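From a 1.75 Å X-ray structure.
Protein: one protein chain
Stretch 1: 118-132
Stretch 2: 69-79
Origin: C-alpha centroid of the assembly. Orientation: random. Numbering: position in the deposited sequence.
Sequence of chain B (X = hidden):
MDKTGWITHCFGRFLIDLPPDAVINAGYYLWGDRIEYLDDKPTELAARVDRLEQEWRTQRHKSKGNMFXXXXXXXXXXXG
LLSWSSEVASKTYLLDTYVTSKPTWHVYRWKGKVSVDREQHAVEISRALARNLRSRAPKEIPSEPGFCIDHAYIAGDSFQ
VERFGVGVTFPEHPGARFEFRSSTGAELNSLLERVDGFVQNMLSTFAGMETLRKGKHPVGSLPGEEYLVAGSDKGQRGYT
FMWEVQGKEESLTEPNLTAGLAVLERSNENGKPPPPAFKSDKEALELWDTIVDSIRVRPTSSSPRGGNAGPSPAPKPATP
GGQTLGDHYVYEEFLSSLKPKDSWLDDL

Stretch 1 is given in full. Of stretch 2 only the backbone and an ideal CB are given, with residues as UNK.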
# COMPACT_ATOMS: atom_id res chain seq x y z
N ARG B 118 -19.66 16.76 -13.27
CA ARG B 118 -18.71 17.87 -13.28
C ARG B 118 -17.97 17.99 -14.60
O ARG B 118 -16.94 18.68 -14.67
CB ARG B 118 -17.71 17.72 -12.14
CG ARG B 118 -18.35 17.77 -10.77
CD ARG B 118 -17.32 17.82 -9.67
NE ARG B 118 -17.94 17.56 -8.38
CZ ARG B 118 -17.60 18.17 -7.25
NH1 ARG B 118 -16.65 19.09 -7.26
NH2 ARG B 118 -18.22 17.86 -6.12
N GLU B 119 -18.48 17.34 -15.64
CA GLU B 119 -17.77 17.25 -16.91
C GLU B 119 -17.43 18.61 -17.53
O GLU B 119 -16.30 18.81 -17.98
CB GLU B 119 -18.53 16.39 -17.92
CG GLU B 119 -17.73 16.18 -19.21
CD GLU B 119 -18.46 15.38 -20.27
OE1 GLU B 119 -19.52 14.80 -19.96
OE2 GLU B 119 -17.98 15.34 -21.41
N GLN B 120 -18.40 19.51 -17.59
CA GLN B 120 -18.17 20.82 -18.21
C GLN B 120 -17.08 21.58 -17.46
O GLN B 120 -16.26 22.26 -18.07
CB GLN B 120 -19.45 21.65 -18.21
CG GLN B 120 -20.61 21.05 -18.98
CD GLN B 120 -21.93 21.74 -18.67
OE1 GLN B 120 -22.66 21.35 -17.75
NE2 GLN B 120 -22.24 22.79 -19.43
N HIS B 121 -17.10 21.46 -16.14
CA HIS B 121 -16.11 22.13 -15.31
C HIS B 121 -14.71 21.59 -15.59
O HIS B 121 -13.76 22.36 -15.75
CB HIS B 121 -16.43 21.97 -13.82
CG HIS B 121 -15.39 22.57 -12.93
ND1 HIS B 121 -15.06 23.91 -12.96
CD2 HIS B 121 -14.59 22.01 -11.99
CE1 HIS B 121 -14.11 24.15 -12.08
NE2 HIS B 121 -13.81 23.01 -11.48
N ALA B 122 -14.59 20.27 -15.66
CA ALA B 122 -13.31 19.65 -16.01
C ALA B 122 -12.83 20.15 -17.37
O ALA B 122 -11.65 20.46 -17.56
CB ALA B 122 -13.45 18.13 -16.03
N VAL B 123 -13.74 20.22 -18.33
CA VAL B 123 -13.38 20.70 -19.67
C VAL B 123 -12.80 22.11 -19.61
O VAL B 123 -11.76 22.38 -20.21
CB VAL B 123 -14.57 20.61 -20.66
CG1 VAL B 123 -14.23 21.34 -21.95
CG2 VAL B 123 -14.90 19.16 -20.95
N GLU B 124 -13.44 23.01 -18.87
CA GLU B 124 -12.95 24.38 -18.78
C GLU B 124 -11.55 24.44 -18.16
O GLU B 124 -10.71 25.25 -18.58
CB GLU B 124 -13.92 25.28 -18.00
CG GLU B 124 -13.40 26.69 -17.79
CD GLU B 124 -13.00 27.38 -19.10
OE1 GLU B 124 -13.64 27.12 -20.15
OE2 GLU B 124 -12.04 28.19 -19.07
N ILE B 125 -11.28 23.58 -17.18
CA ILE B 125 -9.96 23.52 -16.57
C ILE B 125 -8.89 23.14 -17.60
O ILE B 125 -7.82 23.76 -17.64
CB ILE B 125 -9.92 22.56 -15.35
CG1 ILE B 125 -10.70 23.16 -14.18
CG2 ILE B 125 -8.49 22.29 -14.94
CD1 ILE B 125 -10.90 22.20 -13.02
N SER B 126 -9.17 22.14 -18.42
CA SER B 126 -8.25 21.70 -19.46
C SER B 126 -8.10 22.76 -20.56
O SER B 126 -7.00 22.97 -21.06
CB SER B 126 -8.68 20.37 -20.06
OG SER B 126 -8.41 19.30 -19.15
N ARG B 127 -9.20 23.40 -20.93
CA ARG B 127 -9.13 24.53 -21.86
C ARG B 127 -8.17 25.59 -21.34
O ARG B 127 -7.31 26.09 -22.07
CB ARG B 127 -10.50 25.20 -22.04
CG ARG B 127 -11.68 24.26 -22.26
CD ARG B 127 -12.03 24.10 -23.72
NE ARG B 127 -12.06 25.37 -24.45
CZ ARG B 127 -12.08 25.45 -25.77
NH1 ARG B 127 -12.10 24.34 -26.49
NH2 ARG B 127 -12.09 26.62 -26.38
N ALA B 128 -8.33 25.93 -20.07
CA ALA B 128 -7.51 26.97 -19.44
C ALA B 128 -6.05 26.53 -19.35
O ALA B 128 -5.15 27.32 -19.59
CB ALA B 128 -8.06 27.32 -18.06
N LEU B 129 -5.83 25.26 -19.01
CA LEU B 129 -4.48 24.72 -18.97
C LEU B 129 -3.78 24.89 -20.32
O LEU B 129 -2.62 25.29 -20.38
CB LEU B 129 -4.49 23.23 -18.59
CG LEU B 129 -3.12 22.55 -18.50
CD1 LEU B 129 -2.17 23.33 -17.59
CD2 LEU B 129 -3.23 21.10 -18.04
N ALA B 130 -4.50 24.60 -21.40
CA ALA B 130 -3.91 24.67 -22.73
C ALA B 130 -3.59 26.11 -23.14
O ALA B 130 -2.64 26.36 -23.88
CB ALA B 130 -4.82 24.01 -23.76
N ARG B 131 -4.39 27.05 -22.65
CA ARG B 131 -4.09 28.47 -22.85
C ARG B 131 -2.87 28.91 -22.04
O ARG B 131 -2.10 29.75 -22.51
CB ARG B 131 -5.28 29.35 -22.46
CG ARG B 131 -6.48 29.24 -23.37
CD ARG B 131 -7.49 30.36 -23.12
NE ARG B 131 -8.08 30.30 -21.78
CZ ARG B 131 -9.19 29.62 -21.49
NH1 ARG B 131 -9.82 28.93 -22.43
NH2 ARG B 131 -9.66 29.63 -20.25
N ASN B 132 -2.71 28.35 -20.84
CA ASN B 132 -1.73 28.86 -19.89
C ASN B 132 -0.37 28.16 -19.88
O ASN B 132 0.56 28.62 -19.21
CB ASN B 132 -2.30 28.81 -18.46
CG ASN B 132 -3.59 29.62 -18.30
OD1 ASN B 132 -3.83 30.59 -19.03
ND2 ASN B 132 -4.39 29.24 -17.32
N UNK B 69 -15.98 7.09 -24.35
CA UNK B 69 -17.08 8.03 -24.42
C UNK B 69 -16.88 9.08 -25.51
O UNK B 69 -17.73 9.23 -26.39
CB UNK B 69 -17.26 8.72 -23.06
N UNK B 70 -15.77 9.80 -25.48
CA UNK B 70 -15.51 10.82 -26.49
C UNK B 70 -14.10 11.35 -26.46
O UNK B 70 -13.41 11.29 -25.44
CB UNK B 70 -16.49 11.99 -26.32
N UNK B 71 -13.67 11.87 -27.60
CA UNK B 71 -12.45 12.65 -27.67
C UNK B 71 -12.82 14.12 -27.66
O UNK B 71 -13.63 14.57 -28.48
CB UNK B 71 -11.63 12.29 -28.91
N UNK B 72 -12.24 14.87 -26.73
CA UNK B 72 -12.57 16.27 -26.55
C UNK B 72 -11.44 17.17 -27.04
O UNK B 72 -10.26 16.93 -26.74
CB UNK B 72 -12.88 16.56 -25.08
N UNK B 73 -11.80 18.22 -27.78
CA UNK B 73 -10.84 19.20 -28.28
C UNK B 73 -10.83 20.41 -27.35
O UNK B 73 -11.82 21.13 -27.24
CB UNK B 73 -11.18 19.62 -29.71
N UNK B 74 -9.71 20.62 -26.65
CA UNK B 74 -9.62 21.68 -25.65
C UNK B 74 -9.12 23.00 -26.23
O UNK B 74 -8.83 23.94 -25.48
CB UNK B 74 -8.70 21.24 -24.51
N UNK B 75 -9.01 23.08 -27.55
CA UNK B 75 -8.38 24.22 -28.19
C UNK B 75 -6.87 24.13 -28.02
O UNK B 75 -6.37 23.31 -27.25
CB UNK B 75 -8.91 25.53 -27.61
N UNK B 76 -6.15 24.98 -28.74
CA UNK B 76 -4.70 25.04 -28.62
C UNK B 76 -4.01 23.69 -28.82
O UNK B 76 -3.01 23.39 -28.17
CB UNK B 76 -4.33 25.60 -27.25
N UNK B 77 -4.56 22.91 -29.75
CA UNK B 77 -4.12 21.54 -30.08
C UNK B 77 -4.12 20.53 -28.93
O UNK B 77 -3.62 19.42 -29.07
CB UNK B 77 -2.70 21.61 -30.65
N UNK B 78 -4.70 20.92 -27.80
CA UNK B 78 -4.79 20.00 -26.67
C UNK B 78 -6.04 19.14 -26.81
O UNK B 78 -7.09 19.62 -27.25
CB UNK B 78 -4.81 20.76 -25.34
N UNK B 79 -5.94 17.86 -26.44
CA UNK B 79 -7.07 16.95 -26.53
C UNK B 79 -7.23 16.08 -25.28
O UNK B 79 -6.30 15.90 -24.50
CB UNK B 79 -6.91 16.06 -27.76

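Stretch 1 is a helix from 119 to 132, and the strand of stretch 2 runs beside it at 45°, their axes no closer than 10.3 Å, so side chains must bridge the gap.

Position 69 has nothing of the helix within reach of its ideal CB, and these atoms alone leave the choice wide. It is Leu-69, which makes no contact here.

At position 70 the backbone is extended and CA-to-CB points toward the helix, but no helix atom lies within 5.5 Å of the ideal CB. What the helix offers is the carboxylate of Glu-119, carried outward by an extended side chain. A long basic residue suits best, though a long polar one could also reach. The residue is Arg-70. Its NE donates to Glu-119 OE2 at 2.8 Å and its NH2 to Glu-119 OE1 at 2.8 Å, both with an angle of 162°. The carboxylate meets the guanidinium along its edge, near its plane, so the salt bridge is two-pronged.

Position 71 is out of reach and favors no particular residue; Lys-71 extends with every chi angle t.

Position 72 points toward the helix again, its ideal CB 5.3 Å from Val-123 CG2. A methyl at that distance invites a medium-sized apolar chain: Val, Leu, Ile or Met. Ile-72 fills the space, bringing CD1 to 4.1 Å from Val-123 CG2.

Position 73 points away, so small or polar residues would do. Asp-73 turns its side chain to its own stretch, where the backbone N of position 75 donates to Asp-73 OD1 at 3.2 Å. Its backbone serves the helix, with Arg-127 NH1 making a weak hydrogen bond to Asp-73 O at 3.3 Å.

At position 74 the backbone comes closest, its CA 4.8 Å from the CA of Arg-127. The CB points sideways, along a surface made by Val-123, Ser-126 and Arg-127, where a flat ring or a long apolar chain could lie. Phe-74 has more of its surface covered by the other stretch, 100 Å², than any other residue in either stretch. Ser-126 CB sits over one ring face, 3.4 Å from the centroid and 10° off the normal, a CH-pi contact, while Val-123 CG1 lies 4.2 Å from Phe-74 CE1. Water 1 lies 2.7 Å from Phe-74 O and 2.9 Å from Arg-127 O, placed between the two carbonyls.

Position 75 has a phi of 75°, which favors glycine, and an ideal CB would stand 3.6 Å from Arg-127 NH2. Gly-75 opens a type I' turn.

Position 76 also has positive phi and psi, 54° and 37°, which Asn, Asp and Gly tolerate well. Its CB points toward the helix, 3.8 Å from Ala-130 O. Asn-76 places CB 3.9 Å from Ala-130 CB and OD1 3.7 Å from Arg-131 CG.

Position 77, again at positive phi, points away; Gly, Asn or a polar chain would serve. It is Glu-77, without contact.

The ideal CB of position 78 points toward the helix, 3.6 Å from Ala-130 CB, leaving little depth, so Ala, Ser or Cys suit. Ser-78 closes the turn, and water 2 donates to both Ser-78 OG and Ser-126 O.

Position 79 points away, leaving the choice open; Val-79 touches nothing of the helix.

Stretch 2, residues 69-79: LRKIDFGNESV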
# COMPACT_ATOMS: atom_id res chain seq x y z
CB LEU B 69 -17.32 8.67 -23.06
CG LEU B 69 -17.63 7.55 -22.06
CD1 LEU B 69 -17.53 8.02 -20.64
CD2 LEU B 69 -19.01 6.94 -22.35
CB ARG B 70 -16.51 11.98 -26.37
CG ARG B 70 -16.64 12.58 -24.97
CD ARG B 70 -17.81 13.56 -24.89
NE ARG B 70 -18.42 13.58 -23.55
CZ ARG B 70 -19.30 12.68 -23.12
NH1 ARG B 70 -19.68 11.69 -23.92
NH2 ARG B 70 -19.79 12.76 -21.89
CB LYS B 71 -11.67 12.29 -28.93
CG LYS B 71 -10.31 12.96 -29.03
CD LYS B 71 -9.60 12.52 -30.29
CE LYS B 71 -8.29 13.25 -30.47
NZ LYS B 71 -7.66 12.88 -31.77
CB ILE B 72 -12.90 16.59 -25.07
CG1 ILE B 72 -14.11 15.77 -24.62
CG2 ILE B 72 -13.15 18.07 -24.87
CD1 ILE B 72 -14.32 15.75 -23.12
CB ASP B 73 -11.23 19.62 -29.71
CG ASP B 73 -10.26 20.63 -30.32
OD1 ASP B 73 -9.14 20.80 -29.79
OD2 ASP B 73 -10.62 21.24 -31.34
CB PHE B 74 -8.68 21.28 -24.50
CG PHE B 74 -9.15 20.07 -23.73
CD1 PHE B 74 -10.38 20.07 -23.10
CD2 PHE B 74 -8.35 18.94 -23.62
CE1 PHE B 74 -10.81 18.97 -22.37
CE2 PHE B 74 -8.78 17.83 -22.89
CZ PHE B 74 -10.01 17.85 -22.28
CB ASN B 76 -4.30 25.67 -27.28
CG ASN B 76 -4.59 27.16 -27.24
OD1 ASN B 76 -5.54 27.61 -26.58
ND2 ASN B 76 -3.78 27.93 -27.95
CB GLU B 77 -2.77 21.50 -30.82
CG GLU B 77 -1.77 22.58 -30.47
CD GLU B 77 -1.98 23.83 -31.29
OE1 GLU B 77 -1.53 24.91 -30.86
OE2 GLU B 77 -2.60 23.73 -32.37
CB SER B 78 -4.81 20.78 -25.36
OG SER B 78 -4.98 19.91 -24.26
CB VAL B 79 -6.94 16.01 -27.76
CG1 VAL B 79 -6.87 16.83 -29.05
CG2 VAL B 79 -5.72 15.11 -27.62
O HOH W 1 -7.44 26.21 -24.92
O HOH W 2 -5.20 21.09 -21.52
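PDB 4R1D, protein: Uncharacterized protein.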